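PDB 5COZ: uncharacterized protein from Eubacterium rectale, which is of unknown function but is probably made as a lipoprotein with a signal sequence, with a predicted YycH-like regulatory domain. Local coordinates for residues 42-47 with 295-300; 74-79 with 107-112; 324-329 with 338-343. All blocks are in the same frame, centred on the assembly; numbering follows the deposited sequence. Where two conformers were deposited one is given.

In the fold
Contacts 1 and 3 belong to one mixed sheet and lie side by side, their centres about 10 Å apart. Strand 295-311, which supplies residues 295-300 of contact 1, pairs antiparallel with strand 314-330, which supplies 324-329 of contact 3, and E297 O to Y326 N at 2.8 Å is a probable hydrogen bond joining them. Contact 2 sits across the chain's centre, where helix 73-87 packs on a separate antiparallel sheet; its centre is about 44 Å from that of contact 1 and about 40 Å from that of contact 3. Along the chain it is nested in the long loop contact 1 closes. Q208 and D210 hold the sodium ion and belong to none of the three.

Contact 1: 42-47 with 295-300; sequences KLNIDS and DIEVSE
L43 and I296 press together on the sheet face that helix 276-288 covers: CD1 of L43 lies 3.4 Å from CG2 of I296, closer than carbons usually come. L43 CG stands anti to the backbone N (chi1 -180°), and its CD1 does the touching. Two residues on, on the same face, I45 and V298 run alongside each other more easily, CG1 to CB 4.2 Å, and L287 of the helix packs on both I296 and V298. The other face is looser and wetter. There N44 and E297 point the same way with amide and carboxylate planes 86° apart, and in one of the two conformers of N44, ND2 meets E297 OE1 from above the carboxylate at 3.2 Å, through a bent, probably impermanent bond. E297 OE2 accepts from two waters, which also donate to D46 O and D46 OD2; K36 forms a salt bridge with D46. An alanine at E297 would probably leave the N44 amide without this partner and both waters less firmly held. Backbone bonds such as I296 N to K42 O, 2.9 Å, make a parallel pairing in a mixed sheet; on its other edge strand 295-311 has a classic beta bulge, S299 and E300 both facing Y324.

Contact 2: 74-79 with 107-112; sequences DKCYDL and YLWDNN
Y77 and W109 meet edge to face: the indole brings CZ2 over the centre of the tyrosine ring, 3.6 Å above its plane, and the two planes stand at 82°. CZ2 is 3.7 Å from both CE1 and CZ of Y77, while the neighbouring indole atom CH2 comes in somewhat further out. The same tyrosine turns its own edge to a second aromatic. Its CE1 approaches CE1 of Y107 at 3.9 Å, giving an offset edge-to-face pair with centroids 5.7 Å apart and planes at 80°. Y77 is thus the middle member, offering a face to W109 and an edge to Y107. C76, one residue earlier on the helix, comes from the same side of the Y107 ring as Y77, but near its CD2. With SG anti to the backbone N (chi1 -175°), its sulfur reaches 3.5 Å from CD2 of Y107 and lies obliquely to the ring, 4.3 Å from its centroid, while also touching the indole edge at CH2. I120 of strand 116-120 packs against both C76 and W109, and M80 of the helix against W109. The phenol oxygen of Y77 has a weak hydrogen bond to Q96. Altogether this is an aromatic cluster, with a cysteine sulfur-aromatic contact beside it, packing helix 73-87 onto an antiparallel beta sheet.

Contact 3: 324-329 with 338-343; sequences YYYQNQ and TQKMAL
Residues 324-329 and 338-343 run antiparallel, with Y325, Q327 and Q329 in hydrogen-bonded pairs with L343, M341 and Q339; L343 N to Y325 O, for instance, spans 2.8 Å. On the face bearing Y326 and N328, the extended chain of K340 lies over the Y326 ring. Its CE sits 3.5 Å above the plane, over the centre, and NZ is 4.3 Å from the centroid on the same face, so a CH-pi and a cation-pi contact act together. The phenol oxygen of Y326 is hydrogen-bonded to N149. Next along, T338 OG1 donates to N328 OD1 at 2.9 Å, coming from above the carbonyl plane of the amide. The two strands are the arms of a beta hairpin, and N328 is the centre of an inverse gamma turn within the first arm. On the other face, Y325 has CG between backbone N and carbonyl carbon (chi1 69°), which roots the ring over its own backbone, and L343 CB lies over one ring face, toward the rim, 3.5 Å above the plane. Q329 NE2 donates to Q327 OE1 at 2.9 Å by a nearly straight bond (165°) close to its own amide plane, while the same nitrogen meets L343 CD1 tip to tip at 3.7 Å. Selenomethionine M341 crosses Q329 at about a right angle, M341 CG lying 3.4 Å from Q329 OE1.

Contact 1: 42-47 with 295-300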
loop_
_atom_site.group_PDB
_atom_site.type_symbol
_atom_site.label_atom_id
_atom_site.label_comp_id
_atom_site.label_asym_id
_atom_site.label_seq_id
_atom_site.Cartn_x
_atom_site.Cartn_y
_atom_site.Cartn_z
ATOM N N LYS A 42 -22.010 -14.086 12.738
ATOM C CA LYS A 42 -20.559 -14.315 12.777
ATOM C C LYS A 42 -19.864 -13.675 11.572
ATOM O O LYS A 42 -18.659 -13.841 11.431
ATOM C CB LYS A 42 -20.264 -15.829 12.815
ATOM C CG LYS A 42 -20.755 -16.509 14.102
ATOM C CD LYS A 42 -20.259 -17.930 14.119
ATOM C CE LYS A 42 -20.814 -18.806 15.207
ATOM N NZ LYS A 42 -19.907 -19.943 15.516
ATOM N N LEU A 43 -20.598 -12.907 10.746
ATOM C CA LEU A 43 -20.055 -12.311 9.534
ATOM C C LEU A 43 -20.673 -10.961 9.281
ATOM O O LEU A 43 -21.868 -10.828 8.990
ATOM C CB LEU A 43 -20.306 -13.288 8.360
ATOM C CG LEU A 43 -19.816 -12.891 6.936
ATOM C CD1 LEU A 43 -18.384 -12.513 6.889
ATOM C CD2 LEU A 43 -20.051 -14.041 5.956
ATOM N N ASN A 44 -19.811 -9.955 9.364
ATOM C CA ASN A 44 -20.170 -8.571 9.203
ATOM C C ASN A 44 -19.411 -7.935 8.031
ATOM O O ASN A 44 -18.294 -8.366 7.709
ATOM C CB ASN A 44 -19.806 -7.881 10.506
ATOM C CG ASN A 44 -20.133 -6.437 10.564
ATOM O OD1 ASN A 44 -21.156 -5.983 10.045
ATOM N ND2 ASN A 44 -19.265 -5.696 11.206
ATOM N N ILE A 45 -19.986 -6.912 7.440
ATOM C CA ILE A 45 -19.326 -6.141 6.388
ATOM C C ILE A 45 -19.273 -4.693 6.856
ATOM O O ILE A 45 -20.314 -4.114 7.147
ATOM C CB ILE A 45 -20.068 -6.269 5.034
ATOM C CG1 ILE A 45 -20.114 -7.761 4.577
ATOM C CG2 ILE A 45 -19.386 -5.366 3.978
ATOM C CD1 ILE A 45 -20.956 -7.983 3.367
ATOM N N ASP A 46 -18.083 -4.093 6.943
ATOM C CA ASP A 46 -17.941 -2.659 7.275
ATOM C C ASP A 46 -16.752 -2.216 6.457
ATOM O O ASP A 46 -15.605 -2.172 6.933
ATOM C CB ASP A 46 -17.765 -2.453 8.784
ATOM C CG ASP A 46 -17.828 -1.005 9.217
ATOM O OD1 ASP A 46 -17.936 -0.125 8.340
ATOM O OD2 ASP A 46 -17.765 -0.751 10.436
ATOM N N SER A 47 -17.039 -1.934 5.191
ATOM C CA SER A 47 -16.017 -1.895 4.178
ATOM C C SER A 47 -15.928 -0.678 3.317
ATOM O O SER A 47 -16.932 -0.140 2.883
ATOM C CB SER A 47 -16.288 -3.093 3.267
ATOM O OG SER A 47 -15.334 -3.336 2.243
ATOM N N ASP A 295 -15.073 -15.367 13.985
ATOM C CA ASP A 295 -15.937 -14.320 13.430
ATOM C C ASP A 295 -15.195 -13.498 12.399
ATOM O O ASP A 295 -13.988 -13.299 12.538
ATOM C CB ASP A 295 -16.402 -13.410 14.553
ATOM C CG ASP A 295 -17.187 -14.113 15.645
ATOM O OD1 ASP A 295 -17.638 -15.275 15.423
ATOM O OD2 ASP A 295 -17.371 -13.504 16.716
ATOM N N ILE A 296 -15.912 -13.009 11.384
ATOM C CA ILE A 296 -15.287 -12.295 10.284
ATOM C C ILE A 296 -15.892 -10.922 10.074
ATOM O O ILE A 296 -17.103 -10.759 10.208
ATOM C CB ILE A 296 -15.388 -13.162 8.983
ATOM C CG1 ILE A 296 -14.443 -14.379 9.086
ATOM C CG2 ILE A 296 -15.058 -12.324 7.704
ATOM C CD1 ILE A 296 -14.706 -15.521 8.045
ATOM N N GLU A 297 -15.047 -9.949 9.675
ATOM C CA GLU A 297 -15.482 -8.619 9.284
ATOM C C GLU A 297 -14.765 -8.250 7.995
ATOM O O GLU A 297 -13.535 -8.159 7.986
ATOM C CB GLU A 297 -15.204 -7.591 10.379
ATOM C CG GLU A 297 -15.688 -6.205 9.980
ATOM C CD GLU A 297 -15.547 -5.215 11.111
ATOM O OE1 GLU A 297 -16.228 -5.407 12.141
ATOM O OE2 GLU A 297 -14.666 -4.331 11.016
ATOM N N VAL A 298 -15.522 -8.011 6.919
ATOM C CA VAL A 298 -14.962 -7.580 5.625
ATOM C C VAL A 298 -14.687 -6.081 5.726
ATOM O O VAL A 298 -15.587 -5.327 6.110
ATOM C CB VAL A 298 -15.932 -7.915 4.462
ATOM C CG1 VAL A 298 -15.425 -7.307 3.134
ATOM C CG2 VAL A 298 -16.098 -9.428 4.328
ATOM N N SER A 299 -13.450 -5.644 5.398
ATOM C CA SER A 299 -13.053 -4.254 5.591
ATOM C C SER A 299 -12.814 -3.459 4.300
ATOM O O SER A 299 -12.831 -2.225 4.347
ATOM C CB SER A 299 -11.786 -4.206 6.445
ATOM O OG SER A 299 -10.652 -4.631 5.697
ATOM N N GLU A 300 -12.497 -4.134 3.178
ATOM C CA GLU A 300 -12.240 -3.390 1.953
ATOM C C GLU A 300 -12.419 -4.288 0.734
ATOM O O GLU A 300 -12.022 -5.461 0.757
ATOM C CB GLU A 300 -10.805 -2.831 1.986
ATOM C CG GLU A 300 -10.428 -2.056 0.746
ATOM C CD GLU A 300 -9.036 -1.469 0.706
ATOM O OE1 GLU A 300 -8.372 -1.361 1.761
ATOM O OE2 GLU A 300 -8.639 -1.061 -0.400
HETATM O O HOH W 1 -13.755 -3.118 8.770
HETATM O O HOH W 2 -15.578 -1.757 11.852
#

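Contact 2: 74-79 with 107-112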
loop_
_atom_site.group_PDB
_atom_site.type_symbol
_atom_site.label_atom_id
_atom_site.label_comp_id
_atom_site.label_asym_id
_atom_site.label_seq_id
_atom_site.Cartn_x
_atom_site.Cartn_y
_atom_site.Cartn_z
ATOM N N ASP A 74 23.331 7.383 -14.143
ATOM C CA ASP A 74 22.761 8.733 -14.348
ATOM C C ASP A 74 21.361 8.827 -13.760
ATOM O O ASP A 74 21.050 9.777 -13.025
ATOM C CB ASP A 74 22.658 9.097 -15.846
ATOM C CG ASP A 74 23.957 9.333 -16.588
ATOM O OD1 ASP A 74 24.931 9.798 -15.950
ATOM O OD2 ASP A 74 23.974 9.137 -17.840
ATOM N N LYS A 75 20.491 7.859 -14.137
ATOM C CA LYS A 75 19.114 7.826 -13.660
ATOM C C LYS A 75 19.068 7.686 -12.158
ATOM O O LYS A 75 18.204 8.266 -11.500
ATOM C CB LYS A 75 18.347 6.645 -14.285
ATOM C CG LYS A 75 17.978 6.821 -15.742
ATOM C CD LYS A 75 17.234 5.570 -16.197
ATOM C CE LYS A 75 16.504 5.773 -17.488
ATOM N NZ LYS A 75 15.845 4.516 -17.937
ATOM N N CYS A 76 19.994 6.866 -11.608
ATOM C CA CYS A 76 20.064 6.645 -10.176
ATOM C C CYS A 76 20.359 7.961 -9.459
ATOM O O CYS A 76 19.699 8.306 -8.472
ATOM C CB CYS A 76 21.135 5.612 -9.875
ATOM S SG CYS A 76 21.203 5.179 -8.131
ATOM N N TYR A 77 21.379 8.689 -9.939
ATOM C CA TYR A 77 21.767 9.935 -9.307
ATOM C C TYR A 77 20.690 10.999 -9.487
ATOM O O TYR A 77 20.520 11.827 -8.586
ATOM C CB TYR A 77 23.133 10.416 -9.831
ATOM C CG TYR A 77 24.318 9.751 -9.147
ATOM C CD1 TYR A 77 24.407 8.357 -9.052
ATOM C CD2 TYR A 77 25.378 10.508 -8.656
ATOM C CE1 TYR A 77 25.505 7.740 -8.456
ATOM C CE2 TYR A 77 26.501 9.902 -8.089
ATOM C CZ TYR A 77 26.552 8.515 -7.989
ATOM O OH TYR A 77 27.668 7.934 -7.438
ATOM N N ASP A 78 19.963 10.961 -10.613
ATOM C CA ASP A 78 18.840 11.893 -10.795
ATOM C C ASP A 78 17.770 11.649 -9.714
ATOM O O ASP A 78 17.245 12.609 -9.152
ATOM C CB ASP A 78 18.232 11.746 -12.198
ATOM C CG ASP A 78 19.100 12.308 -13.312
ATOM O OD1 ASP A 78 19.985 13.153 -13.016
ATOM O OD2 ASP A 78 18.843 11.969 -14.483
ATOM N N LEU A 79 17.482 10.365 -9.409
ATOM C CA LEU A 79 16.528 10.039 -8.360
ATOM C C LEU A 79 17.096 10.494 -6.990
ATOM O O LEU A 79 16.380 11.093 -6.168
ATOM C CB LEU A 79 16.244 8.546 -8.383
ATOM C CG LEU A 79 15.307 8.040 -7.266
ATOM C CD1 LEU A 79 13.966 8.800 -7.272
ATOM C CD2 LEU A 79 15.107 6.513 -7.392
ATOM N N TYR A 107 23.360 1.953 -4.074
ATOM C CA TYR A 107 24.017 3.232 -3.831
ATOM C C TYR A 107 23.524 3.832 -2.558
ATOM O O TYR A 107 22.310 3.864 -2.323
ATOM C CB TYR A 107 23.765 4.217 -4.965
ATOM C CG TYR A 107 24.459 3.855 -6.243
ATOM C CD1 TYR A 107 25.745 4.316 -6.514
ATOM C CD2 TYR A 107 23.836 3.051 -7.195
ATOM C CE1 TYR A 107 26.377 4.016 -7.711
ATOM C CE2 TYR A 107 24.462 2.739 -8.401
ATOM C CZ TYR A 107 25.739 3.218 -8.648
ATOM O OH TYR A 107 26.371 2.922 -9.834
ATOM N N LEU A 108 24.446 4.349 -1.758
ATOM C CA LEU A 108 24.122 4.987 -0.493
ATOM C C LEU A 108 24.728 6.353 -0.397
ATOM O O LEU A 108 25.870 6.561 -0.825
ATOM C CB LEU A 108 24.640 4.151 0.706
ATOM C CG LEU A 108 24.292 2.645 0.699
ATOM C CD1 LEU A 108 24.861 1.965 1.923
ATOM C CD2 LEU A 108 22.802 2.412 0.706
ATOM N N TRP A 109 24.009 7.276 0.249
ATOM C CA TRP A 109 24.512 8.615 0.578
ATOM C C TRP A 109 24.195 8.851 2.033
ATOM O O TRP A 109 23.030 8.769 2.423
ATOM C CB TRP A 109 23.891 9.719 -0.295
ATOM C CG TRP A 109 24.321 9.659 -1.716
ATOM C CD1 TRP A 109 25.332 10.373 -2.297
ATOM C CD2 TRP A 109 23.762 8.843 -2.740
ATOM N NE1 TRP A 109 25.435 10.050 -3.626
ATOM C CE2 TRP A 109 24.451 9.148 -3.940
ATOM C CE3 TRP A 109 22.683 7.930 -2.787
ATOM C CZ2 TRP A 109 24.120 8.553 -5.164
ATOM C CZ3 TRP A 109 22.341 7.362 -4.008
ATOM C CH2 TRP A 109 23.086 7.642 -5.168
ATOM N N ASP A 110 25.213 9.111 2.840
ATOM C CA ASP A 110 24.992 9.282 4.263
ATOM C C ASP A 110 25.586 10.567 4.779
ATOM O O ASP A 110 26.718 10.917 4.441
ATOM C CB ASP A 110 25.651 8.091 5.000
ATOM C CG ASP A 110 24.910 6.793 4.785
ATOM O OD1 ASP A 110 23.876 6.592 5.445
ATOM O OD2 ASP A 110 25.331 6.006 3.906
ATOM N N ASN A 111 24.823 11.269 5.612
ATOM C CA ASN A 111 25.345 12.425 6.327
ATOM C C ASN A 111 25.598 11.896 7.718
ATOM O O ASN A 111 24.660 11.651 8.476
ATOM C CB ASN A 111 24.393 13.616 6.272
ATOM C CG ASN A 111 24.946 14.838 6.968
ATOM O OD1 ASN A 111 25.856 14.755 7.788
ATOM N ND2 ASN A 111 24.371 15.987 6.682
ATOM N N ASN A 112 26.861 11.624 8.034
ATOM C CA ASN A 112 27.219 11.023 9.315
ATOM C C ASN A 112 27.069 12.003 10.509
ATOM O O ASN A 112 27.005 11.545 11.648
ATOM C CB ASN A 112 28.627 10.441 9.242
ATOM C CG ASN A 112 28.790 9.410 8.140
ATOM O OD1 ASN A 112 29.539 9.616 7.178
ATOM N ND2 ASN A 112 28.049 8.305 8.217
#

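Contact 3: 324-329 with 338-343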
loop_
_atom_site.group_PDB
_atom_site.type_symbol
_atom_site.label_atom_id
_atom_site.label_comp_id
_atom_site.label_asym_id
_atom_site.label_seq_id
_atom_site.Cartn_x
_atom_site.Cartn_y
_atom_site.Cartn_z
ATOM N N TYR A 324 -10.278 -7.545 1.461
ATOM C CA TYR A 324 -9.518 -7.539 2.701
ATOM C C TYR A 324 -10.503 -7.745 3.822
ATOM O O TYR A 324 -11.570 -7.103 3.822
ATOM C CB TYR A 324 -8.779 -6.199 2.876
ATOM C CG TYR A 324 -7.817 -5.895 1.746
ATOM C CD1 TYR A 324 -8.227 -5.152 0.637
ATOM C CD2 TYR A 324 -6.470 -6.238 1.839
ATOM C CE1 TYR A 324 -7.328 -4.798 -0.374
ATOM C CE2 TYR A 324 -5.567 -5.899 0.829
ATOM C CZ TYR A 324 -5.992 -5.146 -0.252
ATOM O OH TYR A 324 -5.115 -4.828 -1.261
ATOM N N TYR A 325 -10.175 -8.666 4.758
ATOM C CA TYR A 325 -11.084 -8.920 5.855
ATOM C C TYR A 325 -10.323 -9.287 7.100
ATOM O O TYR A 325 -9.165 -9.671 7.025
ATOM C CB TYR A 325 -12.097 -10.036 5.465
ATOM C CG TYR A 325 -11.477 -11.413 5.314
ATOM C CD1 TYR A 325 -10.919 -11.823 4.107
ATOM C CD2 TYR A 325 -11.505 -12.332 6.366
ATOM C CE1 TYR A 325 -10.374 -13.104 3.959
ATOM C CE2 TYR A 325 -10.957 -13.604 6.233
ATOM C CZ TYR A 325 -10.383 -13.981 5.031
ATOM O OH TYR A 325 -9.862 -15.262 4.905
ATOM N N TYR A 326 -11.006 -9.230 8.246
ATOM C CA TYR A 326 -10.446 -9.663 9.515
ATOM C C TYR A 326 -11.119 -10.931 9.980
ATOM O O TYR A 326 -12.316 -11.094 9.762
ATOM C CB TYR A 326 -10.689 -8.598 10.612
ATOM C CG TYR A 326 -10.016 -7.286 10.354
ATOM C CD1 TYR A 326 -8.635 -7.152 10.492
ATOM C CD2 TYR A 326 -10.761 -6.150 10.039
ATOM C CE1 TYR A 326 -8.006 -5.929 10.284
ATOM C CE2 TYR A 326 -10.139 -4.916 9.815
ATOM C CZ TYR A 326 -8.762 -4.811 9.954
ATOM O OH TYR A 326 -8.119 -3.608 9.728
ATOM N N GLN A 327 -10.367 -11.814 10.630
ATOM C CA GLN A 327 -10.968 -12.960 11.286
ATOM C C GLN A 327 -10.464 -13.003 12.713
ATOM O O GLN A 327 -9.266 -12.909 12.959
ATOM C CB GLN A 327 -10.706 -14.282 10.563
ATOM C CG GLN A 327 -11.449 -15.447 11.225
ATOM C CD GLN A 327 -11.418 -16.701 10.383
ATOM O OE1 GLN A 327 -10.383 -17.059 9.811
ATOM N NE2 GLN A 327 -12.562 -17.355 10.270
ATOM N N ASN A 328 -11.392 -13.209 13.635
ATOM C CA ASN A 328 -11.110 -13.228 15.070
ATOM C C ASN A 328 -10.760 -14.658 15.467
ATOM O O ASN A 328 -11.634 -15.456 15.823
ATOM C CB ASN A 328 -12.349 -12.696 15.791
ATOM C CG ASN A 328 -12.084 -12.236 17.179
ATOM O OD1 ASN A 328 -10.921 -12.121 17.614
ATOM N ND2 ASN A 328 -13.168 -11.966 17.925
ATOM N N GLN A 329 -9.476 -14.996 15.314
ATOM C CA GLN A 329 -9.024 -16.375 15.461
ATOM C C GLN A 329 -8.593 -16.738 16.869
ATOM O O GLN A 329 -8.032 -15.917 17.584
ATOM C CB GLN A 329 -7.869 -16.632 14.496
ATOM C CG GLN A 329 -8.315 -16.547 13.039
ATOM C CD GLN A 329 -7.225 -16.909 12.052
ATOM O OE1 GLN A 329 -6.039 -17.071 12.410
ATOM N NE2 GLN A 329 -7.624 -17.029 10.782
ATOM N N THR A 338 -8.682 -14.649 21.720
ATOM C CA THR A 338 -8.608 -14.496 20.265
ATOM C C THR A 338 -7.765 -13.303 19.849
ATOM O O THR A 338 -7.499 -12.385 20.647
ATOM C CB THR A 338 -10.039 -14.340 19.661
ATOM O OG1 THR A 338 -10.643 -13.188 20.253
ATOM C CG2 THR A 338 -10.927 -15.557 19.908
ATOM N N GLN A 339 -7.360 -13.314 18.576
ATOM C CA GLN A 339 -6.605 -12.239 17.928
ATOM C C GLN A 339 -7.250 -11.913 16.608
ATOM O O GLN A 339 -7.612 -12.822 15.859
ATOM C CB GLN A 339 -5.147 -12.652 17.690
ATOM C CG GLN A 339 -4.241 -12.384 18.874
ATOM C CD GLN A 339 -2.786 -12.569 18.511
ATOM O OE1 GLN A 339 -2.422 -13.400 17.661
ATOM N NE2 GLN A 339 -1.921 -11.805 19.167
ATOM N N LYS A 340 -7.360 -10.622 16.307
ATOM C CA LYS A 340 -7.955 -10.144 15.063
ATOM C C LYS A 340 -6.906 -10.202 13.959
ATOM O O LYS A 340 -5.970 -9.388 13.935
ATOM C CB LYS A 340 -8.476 -8.720 15.291
ATOM C CG LYS A 340 -9.313 -8.113 14.195
ATOM C CD LYS A 340 -9.648 -6.712 14.658
ATOM C CE LYS A 340 -10.235 -5.876 13.586
ATOM N NZ LYS A 340 -10.446 -4.480 14.058
HETATM N N MSE A 341 -7.050 -11.168 13.066
HETATM C CA MSE A 341 -6.093 -11.387 11.987
HETATM C C MSE A 341 -6.502 -10.700 10.716
HETATM O O MSE A 341 -7.635 -10.862 10.276
HETATM C CB MSE A 341 -5.967 -12.894 11.701
HETATM C CG MSE A 341 -5.544 -13.732 12.908
HETATM SE SE MSE A 341 -3.778 -13.220 13.638
HETATM C CE MSE A 341 -2.760 -13.827 12.411
ATOM N N ALA A 342 -5.570 -9.985 10.087
ATOM C CA ALA A 342 -5.799 -9.287 8.816
ATOM C C ALA A 342 -5.505 -10.257 7.662
ATOM O O ALA A 342 -4.365 -10.704 7.503
ATOM C CB ALA A 342 -4.896 -8.068 8.744
ATOM N N LEU A 343 -6.555 -10.592 6.872
ATOM C CA LEU A 343 -6.464 -11.585 5.820
ATOM C C LEU A 343 -6.997 -11.000 4.512
ATOM O O LEU A 343 -7.473 -9.855 4.480
ATOM C CB LEU A 343 -7.272 -12.808 6.246
ATOM C CG LEU A 343 -6.785 -13.502 7.540
ATOM C CD1 LEU A 343 -7.809 -14.508 8.027
ATOM C CD2 LEU A 343 -5.437 -14.202 7.322
#